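Local coordinates for mycobacterium tuberculosis paralogous family 11 (Mycobacterium smegmatis, PDB 4Y9I), which probably catalyses electron transfer between the deazaflavin coenzyme F420 and quinones, as a split-barrel F420H2-dependent reductase, at residues M38-G43 with P49-N54; E99-T102 with L107-V110. All coordinates share one frame; numbering follows the deposited sequence. Where two conformers were deposited one is given.

Contact 1: M38-G43 with P49-N54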
loop_
_atom_site.group_PDB
_atom_site.type_symbol
_atom_site.label_atom_id
_atom_site.label_comp_id
_atom_site.label_asym_id
_atom_site.label_seq_id
_atom_site.Cartn_x
_atom_site.Cartn_y
_atom_site.Cartn_z
ATOM N N MET A 38 -0.177 -0.453 -2.480
ATOM C CA MET A 38 -0.551 -0.066 -1.100
ATOM C C MET A 38 -1.923 0.596 -1.239
ATOM O O MET A 38 -2.047 1.735 -1.798
ATOM C CB MET A 38 0.405 0.955 -0.553
ATOM C CG MET A 38 1.865 0.460 -0.464
ATOM S SD MET A 38 3.030 1.677 0.152
ATOM C CE MET A 38 2.634 1.577 1.871
ATOM N N VAL A 39 -2.952 -0.029 -0.748
ATOM C CA VAL A 39 -4.323 0.562 -0.776
ATOM C C VAL A 39 -4.486 1.384 0.491
ATOM O O VAL A 39 -4.430 0.878 1.600
ATOM C CB VAL A 39 -5.376 -0.518 -0.879
ATOM C CG1 VAL A 39 -6.778 0.086 -0.802
ATOM C CG2 VAL A 39 -5.153 -1.354 -2.131
ATOM N N ALA A 40 -4.613 2.721 0.307
ATOM C CA ALA A 40 -4.686 3.670 1.424
ATOM C C ALA A 40 -6.110 3.822 1.999
ATOM O O ALA A 40 -6.664 4.899 2.010
ATOM C CB ALA A 40 -4.088 5.048 1.001
ATOM N N SER A 41 -6.689 2.682 2.397
ATOM C CA SER A 41 -7.920 2.680 3.138
ATOM C C SER A 41 -7.569 2.696 4.566
ATOM O O SER A 41 -6.404 2.697 4.922
ATOM C CB SER A 41 -8.744 1.503 2.790
ATOM O OG SER A 41 -8.025 0.309 2.917
ATOM N N LYS A 42 -8.582 2.743 5.397
ATOM C CA LYS A 42 -8.427 2.753 6.817
ATOM C C LYS A 42 -9.588 1.947 7.411
ATOM O O LYS A 42 -10.354 2.447 8.273
ATOM C CB LYS A 42 -8.460 4.175 7.408
ATOM C CG LYS A 42 -7.790 4.192 8.745
ATOM C CD LYS A 42 -7.937 5.478 9.521
ATOM C CE LYS A 42 -7.818 5.151 11.006
ATOM N NZ LYS A 42 -6.530 4.624 11.423
ATOM N N GLY A 43 -9.762 0.744 6.925
ATOM C CA GLY A 43 -10.679 -0.218 7.531
ATOM C C GLY A 43 -12.112 0.129 7.408
ATOM O O GLY A 43 -12.941 -0.406 8.178
ATOM N N PRO A 49 -5.369 6.636 6.291
ATOM C CA PRO A 49 -4.463 6.016 7.210
ATOM C C PRO A 49 -3.249 6.914 7.443
ATOM O O PRO A 49 -2.920 7.747 6.617
ATOM C CB PRO A 49 -4.120 4.689 6.522
ATOM C CG PRO A 49 -4.205 5.036 5.083
ATOM C CD PRO A 49 -5.318 6.024 4.964
ATOM N N SER A 50 -2.592 6.721 8.569
ATOM C CA SER A 50 -1.596 7.721 8.987
ATOM C C SER A 50 -0.350 7.656 8.065
ATOM O O SER A 50 0.338 8.638 7.801
ATOM C CB SER A 50 -1.277 7.512 10.457
ATOM O OG SER A 50 -0.553 6.299 10.593
ATOM N N TRP A 51 -0.123 6.532 7.438
ATOM C CA TRP A 51 0.978 6.401 6.529
ATOM C C TRP A 51 0.807 7.086 5.172
ATOM O O TRP A 51 1.776 7.202 4.435
ATOM C CB TRP A 51 1.347 4.922 6.372
ATOM C CG TRP A 51 0.243 4.035 5.857
ATOM C CD1 TRP A 51 -0.546 3.187 6.590
ATOM C CD2 TRP A 51 -0.157 3.845 4.468
ATOM N NE1 TRP A 51 -1.405 2.501 5.759
ATOM C CE2 TRP A 51 -1.200 2.888 4.456
ATOM C CE3 TRP A 51 0.281 4.376 3.244
ATOM C CZ2 TRP A 51 -1.822 2.469 3.251
ATOM C CZ3 TRP A 51 -0.338 3.994 2.103
ATOM C CH2 TRP A 51 -1.342 3.025 2.102
ATOM N N TYR A 52 -0.398 7.481 4.817
ATOM C CA TYR A 52 -0.653 8.058 3.505
ATOM C C TYR A 52 0.232 9.302 3.297
ATOM O O TYR A 52 0.911 9.406 2.280
ATOM C CB TYR A 52 -2.115 8.463 3.404
ATOM C CG TYR A 52 -2.469 9.298 2.253
ATOM C CD1 TYR A 52 -2.613 8.758 1.010
ATOM C CD2 TYR A 52 -2.678 10.672 2.401
ATOM C CE1 TYR A 52 -3.013 9.521 -0.055
ATOM C CE2 TYR A 52 -3.057 11.444 1.335
ATOM C CZ TYR A 52 -3.205 10.866 0.120
ATOM O OH TYR A 52 -3.579 11.607 -1.019
ATOM N N PHE A 53 0.185 10.233 4.237
ATOM C CA PHE A 53 1.013 11.426 4.089
ATOM C C PHE A 53 2.521 11.126 4.153
ATOM O O PHE A 53 3.288 11.766 3.431
ATOM C CB PHE A 53 0.548 12.543 5.061
ATOM C CG PHE A 53 -0.757 13.226 4.605
ATOM C CD1 PHE A 53 -0.854 13.783 3.340
ATOM C CD2 PHE A 53 -1.844 13.276 5.437
ATOM C CE1 PHE A 53 -2.010 14.414 2.911
ATOM C CE2 PHE A 53 -3.011 13.915 5.046
ATOM C CZ PHE A 53 -3.106 14.473 3.796
ATOM N N ASN A 54 2.891 10.092 4.870
ATOM C CA ASN A 54 4.278 9.723 4.945
ATOM C C ASN A 54 4.877 9.216 3.604
ATOM O O ASN A 54 5.969 9.592 3.267
ATOM C CB ASN A 54 4.503 8.613 5.966
ATOM C CG ASN A 54 4.175 8.968 7.382
ATOM O OD1 ASN A 54 4.191 10.087 7.769
ATOM N ND2 ASN A 54 3.908 7.921 8.198
#
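Lys42 and Pro49 bring the backbones of 38-43 and 49-54 closest together, their CA atoms 5.1 Å apart. Segment 38-43 holds the last two residues of strand 35-39 and the loop after it, which turns away through an inverse gamma turn centred on Ala40, closed by a weak bond from Ser41 N to Val39 O; segment 49-54 turns into helix 51-57, with Tyr52 N bonded to Pro49 O. Across the two, contact is by packing. The Trp51 indole makes most of the contact, reaching from the helix to the turn. Its CG sits between its own backbone N and carbonyl carbon (chi1 59°), and this rotamer carries the six-membered ring to Met38, Val39 and Ala40. Met38 CE lies over one face, above the CZ3-CE3 side: the chain, bent at chi3 (77°), sets it 4.1 Å from the centroid of the Trp51 six-membered ring, a CH-pi contact, while SD approaches obliquely in a Met-aromatic contact. Pro49 CG lies over the opposite face near CE2 and NE1, and both groups are offset toward the rim. At the edge, in the ring plane, Val39 O stands 3.5 Å from Trp51 CZ2. Ala40 meets the far end of the indole, with CB 3.6 Å from Trp51 CH2, and the same methyl touches Tyr52 CD1. Pro49 also packs against the backbone of the turn, its CG 3.2 Å from Ser41 O. On the more exposed margin, the aliphatic start of Lys42 runs alongside Pro49, with CG 4.1 Å from Pro49 CA. Val25 and Leu27 of strand 22-32 and Phe111 of strand 110-113 also touch Trp51. The arrangement is a helix anchored by a buried tryptophan against the six-stranded antiparallel barrel of the FMN-binding split-barrel fold.

Contact 2: E99-T102 with L107-V110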
loop_
_atom_site.group_PDB
_atom_site.type_symbol
_atom_site.label_atom_id
_atom_site.label_comp_id
_atom_site.label_asym_id
_atom_site.label_seq_id
_atom_site.Cartn_x
_atom_site.Cartn_y
_atom_site.Cartn_z
ATOM N N GLU A 99 -16.391 -2.537 -0.580
ATOM C CA GLU A 99 -17.242 -2.021 0.442
ATOM C C GLU A 99 -16.710 -0.741 1.091
ATOM O O GLU A 99 -17.449 0.135 1.317
ATOM C CB GLU A 99 -17.536 -3.081 1.489
ATOM C CG GLU A 99 -18.444 -4.191 1.012
ATOM C CD GLU A 99 -19.783 -3.712 0.440
ATOM O OE1 GLU A 99 -20.381 -2.741 0.950
ATOM O OE2 GLU A 99 -20.239 -4.344 -0.528
ATOM N N TYR A 100 -15.428 -0.699 1.395
ATOM C CA TYR A 100 -14.832 0.543 1.877
ATOM C C TYR A 100 -15.086 1.705 0.910
ATOM O O TYR A 100 -15.419 2.835 1.338
ATOM C CB TYR A 100 -13.341 0.408 2.071
ATOM C CG TYR A 100 -12.833 -0.594 3.065
ATOM C CD1 TYR A 100 -13.694 -1.299 3.930
ATOM C CD2 TYR A 100 -11.504 -0.850 3.145
ATOM C CE1 TYR A 100 -13.151 -2.238 4.851
ATOM C CE2 TYR A 100 -10.957 -1.774 4.004
ATOM C CZ TYR A 100 -11.790 -2.480 4.873
ATOM O OH TYR A 100 -11.178 -3.385 5.764
ATOM N N GLN A 101 -14.966 1.423 -0.396
ATOM C CA GLN A 101 -15.135 2.461 -1.359
ATOM C C GLN A 101 -16.561 2.985 -1.399
ATOM O O GLN A 101 -16.754 4.161 -1.698
ATOM C CB GLN A 101 -14.701 1.981 -2.761
ATOM C CG GLN A 101 -14.733 3.036 -3.843
ATOM C CD GLN A 101 -13.764 4.206 -3.600
ATOM O OE1 GLN A 101 -12.605 4.140 -3.957
ATOM N NE2 GLN A 101 -14.238 5.237 -2.942
ATOM N N THR A 102 -17.558 2.134 -1.159
ATOM C CA THR A 102 -18.966 2.650 -1.220
ATOM C C THR A 102 -19.247 3.691 -0.139
ATOM O O THR A 102 -20.241 4.396 -0.223
ATOM C CB THR A 102 -19.994 1.522 -1.028
ATOM O OG1 THR A 102 -19.841 1.021 0.287
ATOM C CG2 THR A 102 -19.819 0.449 -2.010
ATOM N N LEU A 107 -12.155 8.594 -4.466
ATOM C CA LEU A 107 -11.436 7.319 -4.732
ATOM C C LEU A 107 -10.448 7.098 -3.621
ATOM O O LEU A 107 -9.635 8.005 -3.211
ATOM C CB LEU A 107 -10.692 7.338 -6.052
ATOM C CG LEU A 107 -11.535 7.317 -7.302
ATOM C CD1 LEU A 107 -10.676 7.363 -8.535
ATOM C CD2 LEU A 107 -12.504 6.155 -7.365
ATOM N N ILE A 108 -10.421 5.843 -3.153
ATOM C CA ILE A 108 -9.378 5.456 -2.182
ATOM C C ILE A 108 -8.013 5.517 -2.901
ATOM O O ILE A 108 -7.835 4.893 -3.935
ATOM C CB ILE A 108 -9.671 4.049 -1.594
ATOM C CG1 ILE A 108 -10.927 4.089 -0.745
ATOM C CG2 ILE A 108 -8.520 3.499 -0.754
ATOM C CD1 ILE A 108 -11.519 2.744 -0.423
ATOM N N PRO A 109 -7.044 6.224 -2.312
ATOM C CA PRO A 109 -5.746 6.268 -3.025
ATOM C C PRO A 109 -5.134 4.884 -3.098
ATOM O O PRO A 109 -5.235 4.112 -2.120
ATOM C CB PRO A 109 -4.891 7.193 -2.165
ATOM C CG PRO A 109 -5.899 8.023 -1.384
ATOM C CD PRO A 109 -7.076 7.096 -1.140
ATOM N N VAL A 110 -4.430 4.610 -4.200
ATOM C CA VAL A 110 -3.651 3.369 -4.377
ATOM C C VAL A 110 -2.332 3.815 -4.852
ATOM O O VAL A 110 -2.237 4.514 -5.897
ATOM C CB VAL A 110 -4.295 2.402 -5.381
ATOM C CG1 VAL A 110 -3.553 1.119 -5.472
ATOM C CG2 VAL A 110 -5.770 2.221 -4.966
#
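Gln101 of helix 96-102 reaches across to the backbone of Ile108 in the loop that leads into strand 110-113. Their CA atoms are 6.5 Å apart, and the tight part of the contact lies between them. The Gln101 chain starts with CG anti to its own N (chi1 -175°) and bends at chi2 (63°), which swings the amide toward the loop. There OE1 accepts Ile108 N at 2.9 Å; the bond is nearly straight, at 170°, and enters in the amide plane on a lone pair. The other end of the amide is also engaged, because Gln101 NE2 donates to Arg106 O and, more weakly, to Thr104 O. Bonds from both ends thus fix the rotation of the amide.

Beside this polar link the buried Ile108 side chain runs back past Gln101 in the opposite direction. Its CG1 lies 3.6 Å from Gln101 OE1, and its CD1 reaches the helix backbone, 3.7 Å from Gln101 CA. The same methyl meets Tyr100 CB at 3.9 Å, although the Tyr100 ring itself leads away from the loop. Trp87 of helix 80-93 packs on both Gln101 and Ile108.

Toward solvent the contact thins. The exposed Leu107 touches through little more than its CA, 3.5 Å from Gln101 OE1, and its CD2, 4.0 Å from the same oxygen. Chemically, one neutral side-chain amide serves as both acceptor and donor for loop backbone groups, tying the returning chain to the helix without a charge pair.

Following the chain from the N terminus, strand 35-39 runs into contact 1, which closes the short loop between that strand and helix 51-57. The chain then passes through strands 60-65 and 68-77 and helix 80-93 before contact 2 closes a second short loop, from helix 96-102 toward strand 110-113. The two are in series, neither nested nor crossed, yet their centres lie only 11 Å apart. They meet where strands 35-39 and 110-113 neighbour each other: Ala40 N is probably hydrogen-bonded to Pro109 O, and Tyr52 packs on Pro109. Gly43 also touches the Tyr100 ring. Together they join both helical regions to the barrel.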